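Mgp-operon protein 3 (Mycoplasma pneumoniae, PDB 6RJ1) is an extracellular membrane-anchored adhesion protein that probably helps the bacterium attach, alongside the adhesin P1, to sugars on host cells. Local coordinates at residues Asp163-Gln168 and Val560-Thr565; Pro169-Thr174 and Val238-Asp243; Leu179-Gly184 and Arg227-Leu232; Leu232-Pro237 and Lys251-Trp256; Glu247-Gly250 and Ser255-Asn258. All coordinates share one frame; numbering follows the deposited sequence.

Overall arrangement
Starting from the N terminus, the chain opens interactions 1, 2 and 3 in quick succession, at 163-168, 169-174 and 179-184. Interaction 3 closes first, at 227-232, and lies within the loop of interaction 2, which ends at 238-243. Interaction 4 starts at 232-237 before that closure and ends after it at 251-256, the start of helix 253-267, so 2 and 4 cross. Interaction 5 joins 247-250 to that helix and shares S255 and W256 with interaction 4. Only much later does 560-565 close interaction 1 around all the others. Together they tie strands 165-167, 229-230 and 549-563 of the large mixed sheet to one another and to strand 239-241 and helix 253-267.

Interaction 1: residues Asp163-Gln168 and Val560-Thr565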
# COMPACT_ATOMS: atom_id res chain seq x y z
N ASP A 163 17.56 -12.60 -5.36
CA ASP A 163 16.50 -13.45 -5.89
C ASP A 163 15.12 -12.82 -5.82
O ASP A 163 14.16 -13.41 -6.32
CB ASP A 163 16.50 -14.80 -5.17
CG ASP A 163 17.52 -15.80 -5.69
OD1 ASP A 163 17.92 -15.68 -6.88
OD2 ASP A 163 17.90 -16.72 -4.91
N LEU A 164 15.00 -11.63 -5.20
CA LEU A 164 13.72 -10.93 -5.06
C LEU A 164 13.04 -10.63 -6.38
O LEU A 164 13.66 -10.09 -7.31
CB LEU A 164 13.86 -9.65 -4.22
CG LEU A 164 12.57 -8.92 -3.87
CD1 LEU A 164 11.81 -9.62 -2.76
CD2 LEU A 164 12.84 -7.49 -3.50
N LEU A 165 11.75 -10.97 -6.43
CA LEU A 165 10.84 -10.76 -7.55
C LEU A 165 9.78 -9.75 -7.12
O LEU A 165 9.21 -9.90 -6.05
CB LEU A 165 10.17 -12.10 -7.89
CG LEU A 165 10.56 -12.81 -9.18
CD1 LEU A 165 12.05 -12.82 -9.39
CD2 LEU A 165 10.05 -14.22 -9.16
N VAL A 166 9.56 -8.70 -7.94
CA VAL A 166 8.54 -7.69 -7.66
C VAL A 166 7.55 -7.67 -8.82
O VAL A 166 7.94 -7.62 -9.99
CB VAL A 166 9.11 -6.27 -7.36
CG1 VAL A 166 8.01 -5.31 -6.91
CG2 VAL A 166 10.23 -6.32 -6.32
N GLU A 167 6.25 -7.73 -8.50
CA GLU A 167 5.18 -7.70 -9.49
C GLU A 167 5.09 -6.31 -10.13
O GLU A 167 5.26 -5.30 -9.43
CB GLU A 167 3.84 -8.03 -8.82
CG GLU A 167 2.73 -8.39 -9.80
CD GLU A 167 1.32 -8.32 -9.24
OE1 GLU A 167 1.16 -8.02 -8.04
OE2 GLU A 167 0.37 -8.57 -10.02
N GLN A 168 4.77 -6.25 -11.44
CA GLN A 168 4.56 -4.98 -12.14
C GLN A 168 3.40 -4.23 -11.45
O GLN A 168 2.50 -4.90 -10.91
CB GLN A 168 4.35 -5.18 -13.65
CG GLN A 168 3.06 -5.88 -14.07
CD GLN A 168 2.96 -6.05 -15.56
OE1 GLN A 168 2.74 -7.15 -16.06
NE2 GLN A 168 3.12 -4.97 -16.32
N VAL A 560 5.40 -13.15 -0.28
CA VAL A 560 5.41 -14.60 -0.15
C VAL A 560 6.71 -15.23 -0.67
O VAL A 560 7.61 -14.51 -1.11
CB VAL A 560 4.15 -15.23 -0.81
CG1 VAL A 560 2.88 -14.83 -0.08
CG2 VAL A 560 4.06 -14.91 -2.29
N GLY A 561 6.80 -16.55 -0.60
CA GLY A 561 7.94 -17.30 -1.10
C GLY A 561 7.68 -17.87 -2.48
O GLY A 561 6.54 -17.91 -2.94
N TYR A 562 8.75 -18.30 -3.17
CA TYR A 562 8.65 -18.93 -4.48
C TYR A 562 9.77 -19.96 -4.65
O TYR A 562 10.88 -19.74 -4.17
CB TYR A 562 8.56 -17.90 -5.63
CG TYR A 562 9.87 -17.32 -6.11
CD1 TYR A 562 10.36 -16.13 -5.59
CD2 TYR A 562 10.55 -17.89 -7.18
CE1 TYR A 562 11.53 -15.55 -6.07
CE2 TYR A 562 11.74 -17.34 -7.65
CZ TYR A 562 12.23 -16.18 -7.09
OH TYR A 562 13.40 -15.63 -7.58
N ASP A 563 9.46 -21.10 -5.29
CA ASP A 563 10.44 -22.17 -5.48
C ASP A 563 11.43 -21.87 -6.59
O ASP A 563 11.03 -21.66 -7.74
CB ASP A 563 9.75 -23.53 -5.70
CG ASP A 563 10.54 -24.75 -5.26
OD1 ASP A 563 11.76 -24.62 -4.99
OD2 ASP A 563 9.95 -25.85 -5.20
N MET A 564 12.73 -21.87 -6.24
CA MET A 564 13.89 -21.62 -7.11
C MET A 564 14.32 -22.87 -7.89
O MET A 564 15.22 -22.77 -8.72
CB MET A 564 15.08 -21.16 -6.25
CG MET A 564 14.95 -19.77 -5.67
SD MET A 564 15.14 -18.43 -6.87
CE MET A 564 16.70 -18.82 -7.58
N THR A 565 13.70 -24.04 -7.61
CA THR A 565 14.05 -25.33 -8.21
C THR A 565 14.10 -25.31 -9.76
O THR A 565 13.35 -24.58 -10.43
CB THR A 565 13.15 -26.47 -7.69
OG1 THR A 565 13.73 -27.71 -8.07
CG2 THR A 565 11.69 -26.38 -8.17
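Y562 stands nearly perpendicular to the side chain of L165 and receives its methyl CD2 over one ring face, 3.7 Å from the ring centroid, a CH-pi contact. The other branch, CD1, lies by the hydroxyl, 3.6 Å from Y562 OH. A branched leucine suits the place because its two methyls can follow both the ring and its polar end. At the ring's edge, Y562 OH donates to D163 O at 2.7 Å, in the carbonyl plane and on a lone pair. Chi1 of 83°, which sets CG between the backbone N and the carbonyl carbon, turns the ring toward 163-165. M564, a flexible chain bent at chi2 and chi3, runs obliquely past D163 and brings its methyl CE to 3.4 Å from D163 OD1. Strand 650-654 separates the two backbones: it pairs with both 165-167 and 549-563, and Y562 and D163 touch its A651. The D163 carboxylate, besides meeting M564, is bound by S526 OG at OD2 and, in a salt bridge, by K231 NZ at OD1. A buried phenol thus satisfies its hydrogen on a main-chain oxygen, and the carboxylate, its charge probably offset by these partners, can lie against the thioether.

Interaction 2: residues Pro169-Thr174 and Val238-Asp243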
# COMPACT_ATOMS: atom_id res chain seq x y z
N PRO A 169 3.44 -2.89 -11.32
CA PRO A 169 2.36 -2.21 -10.58
C PRO A 169 0.97 -2.42 -11.16
O PRO A 169 0.80 -2.58 -12.37
CB PRO A 169 2.79 -0.74 -10.59
CG PRO A 169 4.24 -0.76 -10.90
CD PRO A 169 4.43 -1.92 -11.82
N VAL A 170 -0.03 -2.47 -10.27
CA VAL A 170 -1.43 -2.62 -10.64
C VAL A 170 -1.90 -1.23 -11.06
O VAL A 170 -1.77 -0.27 -10.29
CB VAL A 170 -2.29 -3.23 -9.50
CG1 VAL A 170 -3.76 -3.29 -9.90
CG2 VAL A 170 -1.79 -4.61 -9.08
N THR A 171 -2.40 -1.11 -12.29
CA THR A 171 -2.87 0.18 -12.79
C THR A 171 -4.38 0.28 -12.62
O THR A 171 -5.04 -0.75 -12.46
CB THR A 171 -2.45 0.36 -14.27
OG1 THR A 171 -3.26 -0.47 -15.11
CG2 THR A 171 -0.96 0.12 -14.50
N PRO A 172 -4.99 1.49 -12.71
CA PRO A 172 -6.45 1.57 -12.62
C PRO A 172 -7.20 0.82 -13.74
O PRO A 172 -8.43 0.68 -13.66
CB PRO A 172 -6.72 3.08 -12.69
CG PRO A 172 -5.53 3.64 -13.37
CD PRO A 172 -4.39 2.82 -12.90
N TYR A 173 -6.47 0.33 -14.76
CA TYR A 173 -7.04 -0.40 -15.90
C TYR A 173 -6.78 -1.91 -15.85
O TYR A 173 -7.13 -2.62 -16.79
CB TYR A 173 -6.58 0.21 -17.24
CG TYR A 173 -6.80 1.70 -17.31
CD1 TYR A 173 -8.08 2.23 -17.37
CD2 TYR A 173 -5.72 2.58 -17.25
CE1 TYR A 173 -8.29 3.61 -17.39
CE2 TYR A 173 -5.92 3.96 -17.28
CZ TYR A 173 -7.21 4.47 -17.35
OH TYR A 173 -7.41 5.82 -17.34
N THR A 174 -6.18 -2.39 -14.74
CA THR A 174 -5.89 -3.81 -14.54
C THR A 174 -7.22 -4.53 -14.27
O THR A 174 -7.86 -4.23 -13.26
CB THR A 174 -4.86 -4.01 -13.40
OG1 THR A 174 -3.66 -3.29 -13.70
CG2 THR A 174 -4.53 -5.49 -13.16
N VAL A 238 5.54 -2.28 -20.09
CA VAL A 238 4.45 -1.29 -20.08
C VAL A 238 3.12 -2.04 -20.29
O VAL A 238 2.07 -1.59 -19.83
CB VAL A 238 4.64 -0.15 -21.11
CG1 VAL A 238 5.18 1.12 -20.48
CG2 VAL A 238 5.44 -0.57 -22.34
N TYR A 239 3.20 -3.20 -20.96
CA TYR A 239 2.09 -4.10 -21.28
C TYR A 239 1.77 -5.02 -20.11
O TYR A 239 2.67 -5.44 -19.37
CB TYR A 239 2.41 -4.93 -22.53
CG TYR A 239 3.12 -4.14 -23.61
CD1 TYR A 239 2.41 -3.31 -24.48
CD2 TYR A 239 4.50 -4.19 -23.73
CE1 TYR A 239 3.06 -2.55 -25.44
CE2 TYR A 239 5.17 -3.43 -24.70
CZ TYR A 239 4.44 -2.62 -25.56
OH TYR A 239 5.09 -1.87 -26.51
N GLU A 240 0.48 -5.34 -19.96
CA GLU A 240 -0.04 -6.24 -18.94
C GLU A 240 -1.21 -7.06 -19.52
O GLU A 240 -1.97 -6.52 -20.33
CB GLU A 240 -0.41 -5.51 -17.64
CG GLU A 240 -1.40 -4.36 -17.78
CD GLU A 240 -2.11 -4.01 -16.48
OE1 GLU A 240 -2.75 -4.92 -15.90
OE2 GLU A 240 -2.01 -2.85 -16.04
N PRO A 241 -1.33 -8.36 -19.17
CA PRO A 241 -2.40 -9.19 -19.78
C PRO A 241 -3.82 -8.91 -19.29
O PRO A 241 -4.02 -8.47 -18.16
CB PRO A 241 -1.96 -10.61 -19.45
CG PRO A 241 -1.20 -10.49 -18.19
CD PRO A 241 -0.50 -9.16 -18.24
N LEU A 242 -4.80 -9.20 -20.16
CA LEU A 242 -6.23 -9.06 -19.86
C LEU A 242 -6.67 -10.21 -18.97
O LEU A 242 -7.54 -10.03 -18.12
CB LEU A 242 -7.05 -9.06 -21.15
CG LEU A 242 -7.03 -7.77 -21.95
CD1 LEU A 242 -7.31 -8.05 -23.39
CD2 LEU A 242 -8.04 -6.77 -21.41
N ASP A 243 -6.05 -11.40 -19.17
CA ASP A 243 -6.28 -12.63 -18.42
C ASP A 243 -4.93 -13.28 -18.16
O ASP A 243 -4.28 -13.75 -19.09
CB ASP A 243 -7.21 -13.56 -19.22
CG ASP A 243 -7.88 -14.68 -18.43
OD1 ASP A 243 -7.40 -15.01 -17.32
OD2 ASP A 243 -8.89 -15.24 -18.93
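E240 pushes its carboxylate into the turn formed by T171 to T174, and the tight part of the contact is this one polar knot. T171 OG1 donates to E240 OE2 at 2.8 Å, meeting it on the syn side, 25° out of the carboxylate plane. T174 comes in at about a right angle to the glutamate, its OG1 lying 2.9 Å from E240 OE1 and as far from E240 OE2, so that its single proton may serve either oxygen. The same T174 OG1 accepts from T171 N at 2.9 Å, which fixes the hydroxyl between the turn and the acid. Threonine fits both places: it supplies a short, well-placed hydroxyl, while a glutamate, extended beyond CG, spans the gap. R227 completes the setting with a salt bridge to E240 OE1, which probably balances the buried charge. Away from this knot the packing is looser: even at the closest backbone approach, T174 to L242, the CA atoms stay 7.5 Å apart. L242 and Y173 are partly exposed, and Y173 turns from strand 239-241 to rest on A362, P873 and V882. The arrangement is that of a type I beta turn, T171 to T174, closed by the bond from T174 N to T171 O (3.0 Å), whose first and last side chains clasp an acid from a short antiparallel strand paired with 356-358.

Interaction 3: residues Leu179-Gly184 and Arg227-Leu232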
# COMPACT_ATOMS: atom_id res chain seq x y z
N LEU A 179 -5.53 -10.15 -12.75
CA LEU A 179 -4.97 -10.51 -11.44
C LEU A 179 -4.95 -12.03 -11.21
O LEU A 179 -4.14 -12.52 -10.41
CB LEU A 179 -5.73 -9.81 -10.30
CG LEU A 179 -5.36 -8.37 -9.90
CD1 LEU A 179 -3.92 -7.97 -10.28
CD2 LEU A 179 -6.36 -7.39 -10.40
N ALA A 180 -5.85 -12.77 -11.89
CA ALA A 180 -6.03 -14.23 -11.76
C ALA A 180 -4.86 -15.06 -12.28
O ALA A 180 -4.53 -15.01 -13.46
CB ALA A 180 -7.33 -14.66 -12.44
N ARG A 181 -4.25 -15.86 -11.39
CA ARG A 181 -3.12 -16.74 -11.68
C ARG A 181 -3.59 -18.18 -11.46
O ARG A 181 -4.27 -18.45 -10.47
CB ARG A 181 -1.96 -16.42 -10.72
CG ARG A 181 -0.73 -15.72 -11.32
CD ARG A 181 -0.97 -14.41 -12.06
NE ARG A 181 -1.36 -13.28 -11.22
CZ ARG A 181 -0.61 -12.19 -11.04
NH1 ARG A 181 -1.07 -11.18 -10.31
NH2 ARG A 181 0.59 -12.09 -11.60
N VAL A 182 -3.20 -19.12 -12.35
CA VAL A 182 -3.57 -20.54 -12.23
C VAL A 182 -3.12 -21.10 -10.87
O VAL A 182 -1.99 -20.85 -10.44
CB VAL A 182 -3.10 -21.41 -13.44
CG1 VAL A 182 -3.44 -22.88 -13.23
CG2 VAL A 182 -3.72 -20.90 -14.74
N ASN A 183 -4.04 -21.77 -10.18
CA ASN A 183 -3.82 -22.36 -8.86
C ASN A 183 -2.61 -23.28 -8.81
O ASN A 183 -2.36 -24.05 -9.74
CB ASN A 183 -5.05 -23.16 -8.42
CG ASN A 183 -6.04 -22.42 -7.58
OD1 ASN A 183 -5.73 -21.42 -6.90
ND2 ASN A 183 -7.25 -22.93 -7.57
N GLY A 184 -1.90 -23.20 -7.69
CA GLY A 184 -0.77 -24.06 -7.40
C GLY A 184 -1.25 -25.45 -7.03
O GLY A 184 -2.45 -25.71 -6.95
N ARG A 227 0.96 -11.43 -15.30
CA ARG A 227 1.61 -10.16 -14.97
C ARG A 227 3.06 -10.39 -14.60
O ARG A 227 3.39 -11.38 -13.93
CB ARG A 227 0.91 -9.44 -13.79
CG ARG A 227 -0.59 -9.64 -13.67
CD ARG A 227 -1.37 -8.33 -13.65
NE ARG A 227 -0.86 -7.43 -12.62
CZ ARG A 227 -0.53 -6.16 -12.83
NH1 ARG A 227 -0.04 -5.43 -11.85
NH2 ARG A 227 -0.71 -5.61 -14.03
N ALA A 228 3.94 -9.50 -15.07
CA ALA A 228 5.37 -9.63 -14.86
C ALA A 228 5.81 -9.52 -13.41
O ALA A 228 5.30 -8.69 -12.65
CB ALA A 228 6.11 -8.62 -15.70
N TYR A 229 6.74 -10.40 -13.04
CA TYR A 229 7.46 -10.45 -11.78
C TYR A 229 8.89 -10.25 -12.23
O TYR A 229 9.35 -10.96 -13.13
CB TYR A 229 7.29 -11.80 -11.07
CG TYR A 229 5.98 -11.91 -10.33
CD1 TYR A 229 5.83 -11.37 -9.05
CD2 TYR A 229 4.88 -12.54 -10.90
CE1 TYR A 229 4.63 -11.46 -8.36
CE2 TYR A 229 3.67 -12.65 -10.22
CZ TYR A 229 3.55 -12.11 -8.95
OH TYR A 229 2.34 -12.22 -8.29
N ARG A 230 9.55 -9.23 -11.71
CA ARG A 230 10.90 -8.96 -12.17
C ARG A 230 11.91 -8.81 -11.03
O ARG A 230 11.54 -8.44 -9.91
CB ARG A 230 10.93 -7.73 -13.11
CG ARG A 230 10.16 -7.85 -14.42
CD ARG A 230 10.89 -8.67 -15.47
NE ARG A 230 10.13 -8.79 -16.72
CZ ARG A 230 9.27 -9.77 -16.99
NH1 ARG A 230 8.63 -9.79 -18.15
NH2 ARG A 230 9.03 -10.71 -16.09
N LYS A 231 13.18 -9.10 -11.34
CA LYS A 231 14.29 -8.92 -10.42
C LYS A 231 14.65 -7.43 -10.37
O LYS A 231 14.24 -6.66 -11.25
CB LYS A 231 15.49 -9.78 -10.84
CG LYS A 231 15.34 -11.26 -10.51
CD LYS A 231 16.69 -11.95 -10.42
CE LYS A 231 16.56 -13.32 -9.80
NZ LYS A 231 17.89 -13.96 -9.59
N LEU A 232 15.38 -7.01 -9.33
CA LEU A 232 15.77 -5.63 -9.08
C LEU A 232 16.38 -4.90 -10.30
O LEU A 232 16.01 -3.75 -10.56
CB LEU A 232 16.73 -5.61 -7.88
CG LEU A 232 16.19 -5.08 -6.53
CD1 LEU A 232 14.73 -5.40 -6.31
CD2 LEU A 232 17.03 -5.59 -5.40
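R181 folds back at chi2 (55°) and chi3, which carries its guanidinium between Y229 and R227. Over one face lies Y229 OH; over the opposite face lies R227 CG, which comes within 3.4 Å of R181 NH2. That same nitrogen, R181 NH2, is 3.4 Å from Y229 CE2, and the ring and guanidinium planes are 37° apart. R227 presents CB and CG to R181, and bends at chi2 and chi3 turn its own guanidinium to 74° from that of R181. Strand 229-230, carrying Y229, runs antiparallel to 165-167 in the large mixed sheet, and E167 of that neighbour probably explains why two arginines can meet here: its OE2 forms salt bridges with R181 NH1 and R227 NE, which lie 4.4 Å apart. R227 further pairs with E240, and Y229 OH with N655. R181 is steadied from its own segment, where NE donates to L179 O at 3.0 Å from above the carbonyl plane. A long arginine suits this slot, since its flat faces can be packed against while N-H groups bond round the rim. L179, alongside R227 and pointing the same way, adds CD1 at 3.9 Å from R227 NE.

Interaction 4: residues Leu232-Pro237 and Lys251-Trp256; sequences LNESWP and KDESSW
P237 makes the apolar part of this contact with the indole of W256: its CG sits 3.6 Å above the ring plane, displaced toward the rim, and its CB comes to 3.5 Å from W256 CZ2. The tryptophan reaches across because its CG is anti to the backbone N (chi1 -174°), and a compact, rigid proline ring is well shaped to lie against a broad indole. The second kind of contact sets the carboxylate of E234 against the CB and CG methylenes of E253. E234, extended beyond CG, crosses E253 obliquely, with E234 CD 3.6 Å from E253 CG and E234 OE2 the same distance from E253 CB. R230 touches both E253 and W256. No hydrogen bond crosses between the segments; within 251-256, D252 is the N-cap of helix 253-267, its OD1 accepting from S255 N at 3.0 Å, nearly straight at 165°, and its OD2 taking the proton of S255 OG at 2.7 Å. Aspartate suits an N-cap because its short carboxylate can turn back onto an amide of the first turn. The like charges E234 OE2 and E253 OE1 lie 3.9 Å apart. The bond from K231 N to E234 OE1, the helix N terminus beside E253, R230 nearby and a long, weak ion pair of E253 OE1 with K257 NZ probably offset this cost, though an upward pKa shift is possible.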
# COMPACT_ATOMS: atom_id res chain seq x y z
N LEU A 232 15.38 -7.01 -9.33
CA LEU A 232 15.77 -5.63 -9.08
C LEU A 232 16.38 -4.90 -10.30
O LEU A 232 16.01 -3.75 -10.56
CB LEU A 232 16.73 -5.61 -7.88
CG LEU A 232 16.19 -5.08 -6.53
CD1 LEU A 232 14.73 -5.40 -6.31
CD2 LEU A 232 17.03 -5.59 -5.40
N ASN A 233 17.26 -5.58 -11.05
CA ASN A 233 17.92 -5.03 -12.24
C ASN A 233 17.15 -5.28 -13.55
O ASN A 233 17.56 -4.79 -14.61
CB ASN A 233 19.37 -5.51 -12.33
CG ASN A 233 20.24 -4.96 -11.23
OD1 ASN A 233 20.44 -3.74 -11.11
ND2 ASN A 233 20.74 -5.83 -10.38
N GLU A 234 16.04 -6.03 -13.46
CA GLU A 234 15.18 -6.30 -14.61
C GLU A 234 14.18 -5.15 -14.72
O GLU A 234 14.06 -4.35 -13.79
CB GLU A 234 14.44 -7.65 -14.44
CG GLU A 234 15.29 -8.87 -14.78
CD GLU A 234 14.70 -10.23 -14.47
OE1 GLU A 234 13.61 -10.30 -13.85
OE2 GLU A 234 15.33 -11.24 -14.85
N SER A 235 13.48 -5.06 -15.85
CA SER A 235 12.46 -4.02 -16.05
C SER A 235 11.09 -4.63 -16.24
O SER A 235 10.95 -5.68 -16.88
CB SER A 235 12.79 -3.16 -17.27
OG SER A 235 14.00 -2.47 -17.07
N TRP A 236 10.07 -3.94 -15.71
CA TRP A 236 8.68 -4.35 -15.89
C TRP A 236 8.26 -3.92 -17.30
O TRP A 236 8.74 -2.87 -17.78
CB TRP A 236 7.78 -3.60 -14.90
CG TRP A 236 7.93 -3.96 -13.46
CD1 TRP A 236 7.95 -5.21 -12.91
CD2 TRP A 236 7.93 -3.04 -12.37
NE1 TRP A 236 8.00 -5.12 -11.54
CE2 TRP A 236 8.01 -3.80 -11.18
CE3 TRP A 236 7.91 -1.63 -12.28
CZ2 TRP A 236 8.05 -3.20 -9.92
CZ3 TRP A 236 7.93 -1.04 -11.03
CH2 TRP A 236 8.02 -1.82 -9.86
N PRO A 237 7.36 -4.65 -17.99
CA PRO A 237 6.89 -4.15 -19.29
C PRO A 237 5.76 -3.14 -19.09
O PRO A 237 5.11 -3.13 -18.04
CB PRO A 237 6.41 -5.41 -20.01
CG PRO A 237 6.21 -6.45 -18.94
CD PRO A 237 6.67 -5.89 -17.61
N LYS A 251 7.12 -14.62 -14.18
CA LYS A 251 8.51 -14.37 -13.80
C LYS A 251 9.50 -14.64 -14.92
O LYS A 251 10.64 -14.20 -14.84
CB LYS A 251 8.90 -15.13 -12.52
CG LYS A 251 9.02 -16.65 -12.64
CD LYS A 251 9.66 -17.21 -11.37
CE LYS A 251 9.79 -18.70 -11.34
NZ LYS A 251 10.92 -19.17 -12.17
N ASP A 252 9.05 -15.35 -15.97
CA ASP A 252 9.86 -15.73 -17.12
C ASP A 252 10.23 -14.54 -18.02
O ASP A 252 9.64 -14.34 -19.09
CB ASP A 252 9.19 -16.87 -17.90
CG ASP A 252 10.03 -17.61 -18.92
OD1 ASP A 252 11.14 -17.12 -19.24
OD2 ASP A 252 9.57 -18.65 -19.42
N GLU A 253 11.24 -13.77 -17.58
CA GLU A 253 11.79 -12.59 -18.25
C GLU A 253 12.41 -12.97 -19.60
O GLU A 253 12.26 -12.21 -20.56
CB GLU A 253 12.82 -11.89 -17.34
CG GLU A 253 13.17 -10.47 -17.74
CD GLU A 253 14.21 -10.31 -18.83
OE1 GLU A 253 15.32 -10.87 -18.70
OE2 GLU A 253 13.92 -9.60 -19.83
N SER A 254 13.11 -14.13 -19.67
CA SER A 254 13.76 -14.61 -20.89
C SER A 254 12.76 -14.83 -22.03
O SER A 254 12.99 -14.30 -23.12
CB SER A 254 14.56 -15.88 -20.62
OG SER A 254 15.42 -16.16 -21.72
N SER A 255 11.63 -15.53 -21.76
CA SER A 255 10.57 -15.76 -22.74
C SER A 255 9.94 -14.44 -23.20
O SER A 255 9.60 -14.30 -24.38
CB SER A 255 9.49 -16.67 -22.17
OG SER A 255 9.97 -17.99 -22.03
N TRP A 256 9.81 -13.46 -22.27
CA TRP A 256 9.28 -12.13 -22.58
C TRP A 256 10.22 -11.43 -23.56
O TRP A 256 9.80 -11.10 -24.66
CB TRP A 256 9.09 -11.29 -21.30
CG TRP A 256 8.40 -9.98 -21.58
CD1 TRP A 256 9.00 -8.77 -21.80
CD2 TRP A 256 7.00 -9.78 -21.80
NE1 TRP A 256 8.05 -7.83 -22.11
CE2 TRP A 256 6.81 -8.42 -22.11
CE3 TRP A 256 5.88 -10.62 -21.76
CZ2 TRP A 256 5.55 -7.87 -22.37
CZ3 TRP A 256 4.63 -10.09 -22.01
CH2 TRP A 256 4.47 -8.72 -22.30

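Interaction 5: residues Glu247-Gly250 and Ser255-Asn258; sequences EGKG and SWKN
K249 lays the carbon part of its side chain against S255 and W256, where the loop leading into helix 253-267 folds back on the helix's first turns. Its CD packs at 3.7 Å from S255 CB. One carbon nearer the backbone, K249 CG meets the indole at its edge, close to the ring plane, 4.2 Å from W256 CE3, and is equally far from W256 N. A lysine suits this place because its methylenes can cover the helix surface while the ammonium end runs on beyond it; the side chain also touches E260, one turn further along. The bend that lets it follow the helix comes at chi2 (-69°), with CG placed beside the backbone N. S255 gives only its CB here, since its OG is engaged by D252 of the N-cap. Further out, the loop itself holds K249 close, its CA 6.2 Å from that of W256. Glycines on either side of K249 have positive phi values (90° at G248), a conformation glycine adopts with ease. W256 also touches Y239, P237 and A264, which help to hold the ring, while G248 N is bonded to Y356 OH. Beyond K249 the loop is pinned to strand 229-230 by G250 O, which accepts both from R230 NH2 and from the backbone N of Y229.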
# COMPACT_ATOMS: atom_id res chain seq x y z
N GLU A 247 -2.63 -15.35 -20.81
CA GLU A 247 -1.49 -14.61 -21.38
C GLU A 247 -0.49 -14.13 -20.33
O GLU A 247 -0.72 -14.32 -19.13
CB GLU A 247 -1.98 -13.46 -22.28
CG GLU A 247 -2.74 -13.91 -23.52
CD GLU A 247 -2.05 -14.84 -24.50
OE1 GLU A 247 -2.77 -15.57 -25.22
OE2 GLU A 247 -0.80 -14.85 -24.57
N GLY A 248 0.61 -13.55 -20.79
CA GLY A 248 1.70 -13.08 -19.95
C GLY A 248 2.74 -14.17 -19.75
O GLY A 248 2.50 -15.34 -20.06
N LYS A 249 3.92 -13.80 -19.23
CA LYS A 249 5.01 -14.75 -18.98
C LYS A 249 5.42 -14.84 -17.49
O LYS A 249 6.35 -15.56 -17.16
CB LYS A 249 6.22 -14.47 -19.89
CG LYS A 249 5.97 -14.77 -21.36
CD LYS A 249 5.82 -16.26 -21.64
CE LYS A 249 5.06 -16.53 -22.91
NZ LYS A 249 4.89 -18.00 -23.14
N GLY A 250 4.69 -14.14 -16.62
CA GLY A 250 4.95 -14.14 -15.19
C GLY A 250 6.36 -13.72 -14.85
O GLY A 250 6.79 -12.63 -15.23
N SER A 255 11.63 -15.53 -21.76
CA SER A 255 10.57 -15.76 -22.74
C SER A 255 9.94 -14.44 -23.20
O SER A 255 9.60 -14.30 -24.38
CB SER A 255 9.49 -16.67 -22.17
OG SER A 255 9.97 -17.99 -22.03
N TRP A 256 9.81 -13.46 -22.27
CA TRP A 256 9.28 -12.13 -22.58
C TRP A 256 10.22 -11.43 -23.56
O TRP A 256 9.80 -11.10 -24.66
CB TRP A 256 9.09 -11.29 -21.30
CG TRP A 256 8.40 -9.98 -21.58
CD1 TRP A 256 9.00 -8.77 -21.80
CD2 TRP A 256 7.00 -9.78 -21.80
NE1 TRP A 256 8.05 -7.83 -22.11
CE2 TRP A 256 6.81 -8.42 -22.11
CE3 TRP A 256 5.88 -10.62 -21.76
CZ2 TRP A 256 5.55 -7.87 -22.37
CZ3 TRP A 256 4.63 -10.09 -22.01
CH2 TRP A 256 4.47 -8.72 -22.30
N LYS A 257 11.50 -11.28 -23.18
CA LYS A 257 12.56 -10.64 -23.95
C LYS A 257 12.73 -11.27 -25.35
O LYS A 257 12.78 -10.54 -26.34
CB LYS A 257 13.89 -10.72 -23.17
CG LYS A 257 15.04 -9.90 -23.75
CD LYS A 257 16.36 -10.17 -23.02
CE LYS A 257 16.61 -9.22 -21.87
NZ LYS A 257 17.81 -9.61 -21.08
N ASN A 258 12.78 -12.61 -25.42
CA ASN A 258 13.00 -13.34 -26.66
C ASN A 258 11.82 -13.37 -27.63
O ASN A 258 12.06 -13.39 -28.84
CB ASN A 258 13.47 -14.78 -26.38
CG ASN A 258 14.79 -14.89 -25.62
OD1 ASN A 258 15.56 -13.92 -25.47
ND2 ASN A 258 15.06 -16.08 -25.11